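Local atomic coordinates of uncharacterized conserved protein (Vibrio parahaemolyticus, PDB entry 3MUQ), a protein that is of unknown function but, as a probably secreted member of the periplasmic-binding-protein superfamily, is likely to bind a small ligand outside the cytoplasm. Residues A[104-112]-A[131-140]; A[43-51]-A[58-69]. One frame throughout, in Å; residues are numbered along the deposited sequence.

Contact 1: A[104-112]-A[131-140]; sequences VLDVFKEIA and EMGFWAQTKI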
loop_
_atom_site.group_PDB
_atom_site.type_symbol
_atom_site.label_atom_id
_atom_site.label_comp_id
_atom_site.label_asym_id
_atom_site.label_seq_id
_atom_site.Cartn_x
_atom_site.Cartn_y
_atom_site.Cartn_z
ATOM N N VAL A 104 -6.314 3.121 24.740
ATOM C CA VAL A 104 -6.416 4.462 24.205
ATOM C C VAL A 104 -7.709 5.101 24.721
ATOM O O VAL A 104 -7.813 6.330 24.832
ATOM C CB VAL A 104 -6.352 4.479 22.655
ATOM C CG1 VAL A 104 -7.517 3.721 22.055
ATOM C CG2 VAL A 104 -6.320 5.905 22.137
ATOM N N LEU A 105 -8.696 4.276 25.064
ATOM C CA LEU A 105 -9.925 4.830 25.625
ATOM C C LEU A 105 -9.665 5.422 27.023
ATOM O O LEU A 105 -10.197 6.478 27.356
ATOM C CB LEU A 105 -11.059 3.801 25.634
ATOM C CG LEU A 105 -11.471 3.206 24.283
ATOM C CD1 LEU A 105 -12.744 2.409 24.464
ATOM C CD2 LEU A 105 -11.682 4.270 23.212
ATOM N N ASP A 106 -8.828 4.763 27.824
ATOM C CA ASP A 106 -8.366 5.355 29.079
ATOM C C ASP A 106 -7.646 6.684 28.834
ATOM O O ASP A 106 -7.833 7.664 29.572
ATOM C CB ASP A 106 -7.433 4.399 29.830
ATOM C CG ASP A 106 -8.162 3.188 30.380
ATOM O OD1 ASP A 106 -9.410 3.249 30.493
ATOM O OD2 ASP A 106 -7.491 2.176 30.692
ATOM N N VAL A 107 -6.820 6.716 27.797
ATOM C CA VAL A 107 -6.100 7.933 27.458
ATOM C C VAL A 107 -7.070 9.083 27.142
ATOM O O VAL A 107 -6.944 10.181 27.691
ATOM C CB VAL A 107 -5.090 7.722 26.297
ATOM C CG1 VAL A 107 -4.516 9.047 25.866
ATOM C CG2 VAL A 107 -3.958 6.759 26.724
ATOM N N PHE A 108 -8.047 8.835 26.279
ATOM C CA PHE A 108 -9.028 9.876 25.951
ATOM C C PHE A 108 -9.795 10.355 27.187
ATOM O O PHE A 108 -9.901 11.556 27.433
ATOM C CB PHE A 108 -9.980 9.408 24.843
ATOM C CG PHE A 108 -9.429 9.600 23.451
ATOM C CD1 PHE A 108 -8.140 9.195 23.142
ATOM C CD2 PHE A 108 -10.198 10.187 22.453
ATOM C CE1 PHE A 108 -7.626 9.374 21.857
ATOM C CE2 PHE A 108 -9.700 10.362 21.169
ATOM C CZ PHE A 108 -8.417 9.962 20.870
ATOM N N LYS A 109 -10.284 9.414 27.987
ATOM C CA LYS A 109 -11.050 9.759 29.178
ATOM C C LYS A 109 -10.231 10.622 30.133
ATOM O O LYS A 109 -10.733 11.605 30.676
ATOM C CB LYS A 109 -11.521 8.491 29.892
ATOM C CG LYS A 109 -12.594 7.734 29.145
ATOM C CD LYS A 109 -12.814 6.340 29.711
ATOM C CE LYS A 109 -13.746 5.540 28.812
ATOM N NZ LYS A 109 -13.870 4.120 29.238
ATOM N N GLU A 110 -8.970 10.239 30.326
ATOM C CA GLU A 110 -8.060 10.923 31.233
ATOM C C GLU A 110 -7.783 12.356 30.752
ATOM O O GLU A 110 -7.781 13.304 31.534
ATOM C CB GLU A 110 -6.759 10.121 31.316
ATOM C CG GLU A 110 -5.845 10.425 32.489
ATOM C CD GLU A 110 -5.153 9.167 33.012
ATOM O OE1 GLU A 110 -4.074 9.289 33.642
ATOM O OE2 GLU A 110 -5.693 8.055 32.795
ATOM N N ILE A 111 -7.529 12.506 29.458
ATOM C CA ILE A 111 -7.306 13.826 28.876
ATOM C C ILE A 111 -8.529 14.722 29.104
ATOM O O ILE A 111 -8.414 15.886 29.531
ATOM C CB ILE A 111 -6.985 13.712 27.371
ATOM C CG1 ILE A 111 -5.537 13.216 27.191
ATOM C CG2 ILE A 111 -7.209 15.043 26.670
ATOM C CD1 ILE A 111 -5.091 13.055 25.734
ATOM N N ALA A 112 -9.713 14.171 28.850
ATOM C CA ALA A 112 -10.936 14.942 29.041
ATOM C C ALA A 112 -11.158 15.285 30.514
ATOM O O ALA A 112 -11.454 16.429 30.847
ATOM C CB ALA A 112 -12.128 14.209 28.476
ATOM N N GLU A 131 -10.740 9.849 15.306
ATOM C CA GLU A 131 -10.674 10.471 16.618
ATOM C C GLU A 131 -12.071 10.506 17.236
ATOM O O GLU A 131 -12.251 10.190 18.418
ATOM C CB GLU A 131 -10.111 11.884 16.525
ATOM C CG GLU A 131 -10.203 12.647 17.839
ATOM C CD GLU A 131 -10.546 14.097 17.626
ATOM O OE1 GLU A 131 -10.341 14.580 16.491
ATOM O OE2 GLU A 131 -11.043 14.745 18.576
HETATM N N MSE A 132 -13.056 10.883 16.424
HETATM C CA MSE A 132 -14.447 10.982 16.881
HETATM C C MSE A 132 -15.035 9.642 17.301
HETATM O O MSE A 132 -15.866 9.572 18.211
HETATM C CB MSE A 132 -15.316 11.654 15.824
HETATM C CG MSE A 132 -14.807 13.043 15.422
HETATM SE SE MSE A 132 -14.536 14.293 16.931
HETATM C CE MSE A 132 -13.246 13.349 17.955
ATOM N N GLY A 133 -14.597 8.581 16.640
ATOM C CA GLY A 133 -15.017 7.244 17.006
ATOM C C GLY A 133 -14.578 6.891 18.412
ATOM O O GLY A 133 -15.334 6.296 19.173
ATOM N N PHE A 134 -13.349 7.248 18.765
ATOM C CA PHE A 134 -12.855 6.941 20.096
ATOM C C PHE A 134 -13.638 7.720 21.140
ATOM O O PHE A 134 -14.022 7.168 22.162
ATOM C CB PHE A 134 -11.363 7.233 20.222
ATOM C CG PHE A 134 -10.490 6.308 19.426
ATOM C CD1 PHE A 134 -10.868 4.992 19.209
ATOM C CD2 PHE A 134 -9.280 6.748 18.910
ATOM C CE1 PHE A 134 -10.063 4.135 18.485
ATOM C CE2 PHE A 134 -8.469 5.897 18.177
ATOM C CZ PHE A 134 -8.859 4.586 17.968
ATOM N N TRP A 135 -13.884 9.003 20.889
ATOM C CA TRP A 135 -14.703 9.771 21.818
ATOM C C TRP A 135 -16.048 9.083 21.992
ATOM O O TRP A 135 -16.519 8.925 23.113
ATOM C CB TRP A 135 -14.899 11.231 21.377
ATOM C CG TRP A 135 -13.660 12.087 21.507
ATOM C CD1 TRP A 135 -13.027 12.756 20.507
ATOM C CD2 TRP A 135 -12.894 12.338 22.697
ATOM N NE1 TRP A 135 -11.917 13.414 20.986
ATOM C CE2 TRP A 135 -11.815 13.179 22.330
ATOM C CE3 TRP A 135 -13.013 11.934 24.031
ATOM C CZ2 TRP A 135 -10.867 13.622 23.247
ATOM C CZ3 TRP A 135 -12.078 12.383 24.943
ATOM C CH2 TRP A 135 -11.011 13.210 24.548
ATOM N N ALA A 136 -16.662 8.665 20.889
ATOM C CA ALA A 136 -17.964 7.996 20.968
ATOM C C ALA A 136 -17.878 6.736 21.832
ATOM O O ALA A 136 -18.746 6.491 22.663
ATOM C CB ALA A 136 -18.504 7.669 19.581
ATOM N N GLN A 137 -16.816 5.956 21.658
ATOM C CA GLN A 137 -16.628 4.755 22.471
ATOM C C GLN A 137 -16.420 5.049 23.952
ATOM O O GLN A 137 -16.802 4.247 24.796
ATOM C CB GLN A 137 -15.462 3.927 21.954
ATOM C CG GLN A 137 -15.739 3.256 20.624
ATOM C CD GLN A 137 -14.494 2.652 20.025
ATOM O OE1 GLN A 137 -13.868 1.775 20.624
ATOM N NE2 GLN A 137 -14.114 3.126 18.837
ATOM N N THR A 138 -15.799 6.182 24.270
ATOM C CA THR A 138 -15.579 6.542 25.671
ATOM C C THR A 138 -16.861 7.069 26.281
ATOM O O THR A 138 -16.964 7.207 27.497
ATOM C CB THR A 138 -14.474 7.606 25.852
ATOM O OG1 THR A 138 -14.886 8.852 25.263
ATOM C CG2 THR A 138 -13.157 7.126 25.238
ATOM N N LYS A 139 -17.834 7.348 25.419
ATOM C CA LYS A 139 -19.112 7.921 25.820
ATOM C C LYS A 139 -18.949 9.350 26.309
ATOM O O LYS A 139 -19.877 9.926 26.877
ATOM C CB LYS A 139 -19.807 7.074 26.894
ATOM C CG LYS A 139 -20.616 5.892 26.365
ATOM C CD LYS A 139 -19.729 4.691 26.066
ATOM C CE LYS A 139 -20.543 3.519 25.529
ATOM N NZ LYS A 139 -19.713 2.592 24.700
ATOM N N ILE A 140 -17.769 9.920 26.096
ATOM C CA ILE A 140 -17.560 11.335 26.373
ATOM C C ILE A 140 -17.823 12.139 25.113
ATOM O O ILE A 140 -17.470 11.719 24.014
ATOM C CB ILE A 140 -16.119 11.636 26.844
ATOM C CG1 ILE A 140 -15.897 11.133 28.268
ATOM C CG2 ILE A 140 -15.839 13.129 26.794
ATOM C CD1 ILE A 140 -14.912 9.989 28.364
#

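Contact 2: A[43-51]-A[58-69]; sequences TGKALKMGE and VMTHAPKAEGTF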
loop_
_atom_site.group_PDB
_atom_site.type_symbol
_atom_site.label_atom_id
_atom_site.label_comp_id
_atom_site.label_asym_id
_atom_site.label_seq_id
_atom_site.Cartn_x
_atom_site.Cartn_y
_atom_site.Cartn_z
ATOM N N THR A 43 -17.932 -6.812 11.436
ATOM C CA THR A 43 -16.909 -7.620 10.781
ATOM C C THR A 43 -17.361 -9.053 10.528
ATOM O O THR A 43 -17.241 -9.553 9.412
ATOM C CB THR A 43 -15.626 -7.639 11.602
ATOM O OG1 THR A 43 -15.076 -6.320 11.609
ATOM C CG2 THR A 43 -14.606 -8.607 10.987
ATOM N N GLY A 44 -17.878 -9.715 11.565
ATOM C CA GLY A 44 -18.345 -11.083 11.408
ATOM C C GLY A 44 -19.441 -11.191 10.351
ATOM O O GLY A 44 -19.503 -12.174 9.604
ATOM N N LYS A 45 -20.311 -10.179 10.286
ATOM C CA LYS A 45 -21.434 -10.202 9.346
ATOM C C LYS A 45 -20.952 -9.944 7.913
ATOM O O LYS A 45 -21.340 -10.650 6.976
ATOM C CB LYS A 45 -22.508 -9.189 9.760
ATOM C CG LYS A 45 -23.596 -8.955 8.718
ATOM C CD LYS A 45 -24.403 -10.209 8.396
ATOM C CE LYS A 45 -25.738 -10.224 9.127
ATOM N NZ LYS A 45 -25.720 -11.012 10.387
ATOM N N ALA A 46 -20.104 -8.934 7.746
ATOM C CA ALA A 46 -19.487 -8.692 6.451
ATOM C C ALA A 46 -18.853 -9.984 5.914
ATOM O O ALA A 46 -19.105 -10.381 4.776
ATOM C CB ALA A 46 -18.427 -7.585 6.559
ATOM N N LEU A 47 -18.033 -10.648 6.722
ATOM C CA LEU A 47 -17.368 -11.879 6.263
ATOM C C LEU A 47 -18.372 -13.015 6.012
ATOM O O LEU A 47 -18.243 -13.801 5.059
ATOM C CB LEU A 47 -16.273 -12.307 7.251
ATOM C CG LEU A 47 -15.058 -11.348 7.344
ATOM C CD1 LEU A 47 -14.065 -11.813 8.374
ATOM C CD2 LEU A 47 -14.366 -11.194 6.000
ATOM N N LYS A 48 -19.377 -13.100 6.870
ATOM C CA LYS A 48 -20.445 -14.088 6.690
ATOM C C LYS A 48 -21.176 -13.889 5.359
ATOM O O LYS A 48 -21.555 -14.854 4.684
ATOM C CB LYS A 48 -21.447 -14.007 7.846
ATOM C CG LYS A 48 -22.526 -15.093 7.840
ATOM C CD LYS A 48 -21.975 -16.464 8.202
ATOM C CE LYS A 48 -22.870 -17.548 7.619
ATOM N NZ LYS A 48 -22.793 -18.866 8.320
HETATM N N MSE A 49 -21.410 -12.639 4.992
HETATM C CA MSE A 49 -22.061 -12.388 3.722
HETATM C C MSE A 49 -21.172 -12.880 2.563
HETATM O O MSE A 49 -21.675 -13.372 1.543
HETATM C CB MSE A 49 -22.375 -10.895 3.597
HETATM C CG MSE A 49 -23.560 -10.428 4.482
HETATM SE SE MSE A 49 -24.043 -8.565 4.082
HETATM C CE MSE A 49 -22.517 -7.649 4.875
ATOM N N GLY A 50 -19.852 -12.736 2.717
ATOM C CA GLY A 50 -18.913 -13.260 1.735
ATOM C C GLY A 50 -18.901 -14.782 1.726
ATOM O O GLY A 50 -18.933 -15.432 0.665
ATOM N N GLU A 51 -18.872 -15.366 2.917
ATOM C CA GLU A 51 -19.001 -16.826 3.056
ATOM C C GLU A 51 -20.289 -17.363 2.404
ATOM O O GLU A 51 -20.306 -18.457 1.820
ATOM C CB GLU A 51 -18.964 -17.220 4.542
ATOM C CG GLU A 51 -19.126 -18.732 4.813
ATOM C CD GLU A 51 -19.355 -19.021 6.288
ATOM O OE1 GLU A 51 -19.001 -18.157 7.128
ATOM O OE2 GLU A 51 -19.900 -20.104 6.604
ATOM N N VAL A 58 -15.067 -8.494 -0.083
ATOM C CA VAL A 58 -15.153 -7.889 1.236
ATOM C C VAL A 58 -13.944 -7.009 1.545
ATOM O O VAL A 58 -12.838 -7.229 1.036
ATOM C CB VAL A 58 -15.267 -8.952 2.365
ATOM C CG1 VAL A 58 -16.495 -9.849 2.172
ATOM C CG2 VAL A 58 -14.003 -9.776 2.424
HETATM N N MSE A 59 -14.162 -6.007 2.386
HETATM C CA MSE A 59 -13.080 -5.147 2.844
HETATM C C MSE A 59 -13.201 -4.984 4.346
HETATM O O MSE A 59 -14.150 -4.375 4.820
HETATM C CB MSE A 59 -13.172 -3.782 2.168
HETATM C CG MSE A 59 -12.114 -2.775 2.638
HETATM SE SE MSE A 59 -12.378 -1.007 1.841
HETATM C CE MSE A 59 -12.181 -1.499 -0.055
ATOM N N THR A 60 -12.264 -5.554 5.094
ATOM C CA THR A 60 -12.289 -5.461 6.543
ATOM C C THR A 60 -10.879 -5.151 7.069
ATOM O O THR A 60 -9.911 -5.078 6.299
ATOM C CB THR A 60 -12.817 -6.768 7.193
ATOM O OG1 THR A 60 -12.030 -7.875 6.747
ATOM C CG2 THR A 60 -14.264 -7.022 6.804
ATOM N N HIS A 61 -10.768 -4.963 8.377
ATOM C CA HIS A 61 -9.480 -4.704 9.002
ATOM C C HIS A 61 -9.334 -5.582 10.242
ATOM O O HIS A 61 -9.147 -5.076 11.351
ATOM C CB HIS A 61 -9.339 -3.214 9.335
ATOM C CG HIS A 61 -10.516 -2.643 10.069
ATOM N ND1 HIS A 61 -11.628 -2.151 9.422
ATOM C CD2 HIS A 61 -10.751 -2.487 11.394
ATOM C CE1 HIS A 61 -12.501 -1.717 10.316
ATOM N NE2 HIS A 61 -11.993 -1.909 11.519
ATOM N N ALA A 62 -9.431 -6.897 10.029
ATOM C CA ALA A 62 -9.380 -7.909 11.092
ATOM C C ALA A 62 -8.581 -9.108 10.600
ATOM O O ALA A 62 -9.153 -10.098 10.139
ATOM C CB ALA A 62 -10.797 -8.339 11.485
ATOM N N PRO A 63 -7.242 -9.015 10.689
ATOM C CA PRO A 63 -6.309 -10.021 10.162
ATOM C C PRO A 63 -6.619 -11.461 10.591
ATOM O O PRO A 63 -6.472 -12.376 9.782
ATOM C CB PRO A 63 -4.951 -9.577 10.734
ATOM C CG PRO A 63 -5.086 -8.105 10.952
ATOM C CD PRO A 63 -6.539 -7.863 11.302
ATOM N N LYS A 64 -7.027 -11.668 11.840
ATOM C CA LYS A 64 -7.246 -13.021 12.314
ATOM C C LYS A 64 -8.494 -13.593 11.659
ATOM O O LYS A 64 -8.485 -14.707 11.138
ATOM C CB LYS A 64 -7.399 -13.048 13.837
ATOM C CG LYS A 64 -6.120 -12.768 14.608
ATOM C CD LYS A 64 -6.329 -12.980 16.104
ATOM C CE LYS A 64 -5.013 -12.935 16.874
ATOM N NZ LYS A 64 -4.423 -11.573 16.889
ATOM N N ALA A 65 -9.577 -12.824 11.705
ATOM C CA ALA A 65 -10.818 -13.251 11.093
ATOM C C ALA A 65 -10.619 -13.469 9.580
ATOM O O ALA A 65 -11.116 -14.447 9.011
ATOM C CB ALA A 65 -11.923 -12.230 11.377
ATOM N N GLU A 66 -9.862 -12.579 8.938
ATOM C CA GLU A 66 -9.591 -12.707 7.505
ATOM C C GLU A 66 -8.733 -13.920 7.176
ATOM O O GLU A 66 -8.851 -14.492 6.088
ATOM C CB GLU A 66 -8.920 -11.442 6.953
ATOM C CG GLU A 66 -9.780 -10.183 7.075
ATOM C CD GLU A 66 -8.938 -8.920 7.157
ATOM O OE1 GLU A 66 -7.688 -9.029 7.057
ATOM O OE2 GLU A 66 -9.527 -7.825 7.331
ATOM N N GLY A 67 -7.843 -14.289 8.095
ATOM C CA GLY A 67 -6.987 -15.449 7.890
ATOM C C GLY A 67 -7.809 -16.727 7.815
ATOM O O GLY A 67 -7.606 -17.566 6.948
ATOM N N THR A 68 -8.755 -16.863 8.737
ATOM C CA THR A 68 -9.682 -17.991 8.740
ATOM C C THR A 68 -10.555 -17.977 7.479
ATOM O O THR A 68 -10.762 -19.011 6.827
ATOM C CB THR A 68 -10.586 -17.906 9.972
ATOM O OG1 THR A 68 -9.779 -17.966 11.153
ATOM C CG2 THR A 68 -11.593 -19.039 9.990
ATOM N N PHE A 69 -11.059 -16.793 7.141
ATOM C CA PHE A 69 -11.882 -16.610 5.948
ATOM C C PHE A 69 -11.187 -17.196 4.714
ATOM O O PHE A 69 -11.783 -17.951 3.932
ATOM C CB PHE A 69 -12.166 -15.123 5.765
ATOM C CG PHE A 69 -13.160 -14.811 4.692
ATOM C CD1 PHE A 69 -14.519 -15.088 4.876
ATOM C CD2 PHE A 69 -12.750 -14.178 3.515
ATOM C CE1 PHE A 69 -15.451 -14.761 3.884
ATOM C CE2 PHE A 69 -13.669 -13.847 2.530
ATOM C CZ PHE A 69 -15.026 -14.146 2.706
HETATM O O HOH W 1 -12.610 -5.259 10.442
#

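Contact 1: A[104-112]-A[131-140]
Phe108 and Leu105 of helix 104-112 pack against Phe134, Trp135 and Thr138 in an almost perpendicular helix-helix contact, which lies beside the two-stranded parallel sheet 118-120/147-149. The segment axes approach to 9.4 Å at 82°. Phe108 acts as a knob in a hole lined by Glu131, Phe134, Trp135 and Thr138. Its CG is anti to the carbonyl carbon (chi1 -84°), which carries the ring out across the other helix. There its edge points at the indole face, with CD2 3.4 Å from Trp135 CE2, and Phe108 CB lies over the six-membered ring of the Trp135 indole. Phe134 uses two parts of itself: its CB sits above a Phe108 face toward the rim, 3.7 Å from Phe108 CE2, while its ring turns an edge to the Phe108 face with planes at 82°. An in-plane hydrogen bond from Trp135 NE1 to the anti lone pair of Glu131 OE2 (2.9 Å) helps hold the indole in its orientation, and the Glu131 carboxylate is gripped further by Ser120 and Tyr147. Leu105 CD2 meets the Thr138 methyl CG2 at 3.8 Å, whereas the Thr138 hydroxyl OG1 donates a hydrogen bond back to Trp135 O (2.7 Å). Beyond Thr138 a Schellman motif at Lys139 ends the helix and brings in Ile140, whose CD1 presses tightly on Lys109 CG (3.3 Å). Phe118 of strand 118-120 backs Glu131, and Met169 backs Phe134. The whole is an aromatic cluster (Phe108, Phe134, Trp135) built round a single knob, Phe108, at a near-perpendicular helix crossing, consistent with the interior of one lobe of a periplasmic-binding-protein fold.

Contact 2: A[43-51]-A[58-69]
Leu47 lies over one face of the Phe69 ring, its CD2 4.0 Å from the centroid and only 10° off the normal, while the backbone of Gly50 and Glu51 meets the ring at its edge. Phe69 CE1 also comes within 3.2 Å of Leu47 O, which lies out of the ring plane, whereas Glu51 N lies in it. A second flat group, the His61 ring, carries a water over its centre; the same water accepts from His61 N and is hydrogen-bonded to Thr43 OG1, bridging the two segments. The Phe69 ring reaches the helix because its CG stands anti to the backbone N (chi1 -172°), directed at the bare backbone of Gly50. Leu47 divides its two methyls: CD2 also meets Val58 CG2 at 3.9 Å, the side chains crossing at about a right angle, and CD1 touches Ala65 CB at 3.7 Å. Val58 CG1 packs against Ala46 O, and at the N-terminal end of the helix Thr43 CG2 meets Ala62 CB at 3.9 Å. The buried Glu66 carboxylate braces the turn between strand and helix. Its OE2 takes Thr60 OG1 on the anti side (2.6 Å) and the N-cap Ala62 N from above the carboxylate plane, in a nearly straight bond of 2.9 Å; OE1 is satisfied by Gln199. Helix 43-51 thus runs roughly antiparallel to strand 58-60 and nearly parallel to helix 63-69, as the helix of a beta-alpha-beta crossover from strand 35-41 to strand 57-60, both parallel to strand 6-12, which lies between them. Strand 57-60 itself lies between strands 6-12 and 195-203, while Met49 and Thr43 reach strand 6-12.

In the fold
From the N terminus the chain lays down strands 6-12 and 35-41; contact 2 then closes the short connection of residues 52-57, and its second segment runs on from strand 57-60 into helix 63-71. The long strand 78-90 leads away, and contact 1 closes the excursion of residues 113-130, which includes strand 118-120. The contacts are in series, neither nested nor crossed. Their centres lie 26 Å apart, and their nearest atoms about 9 Å, without touching. Contact 2 fastens helices to the mixed sheet, and contact 1 fastens two helices beside the small parallel sheet. This separation, with long strands 78-90 and 195-203 pairing between, is consistent with a two-lobed binding-protein fold.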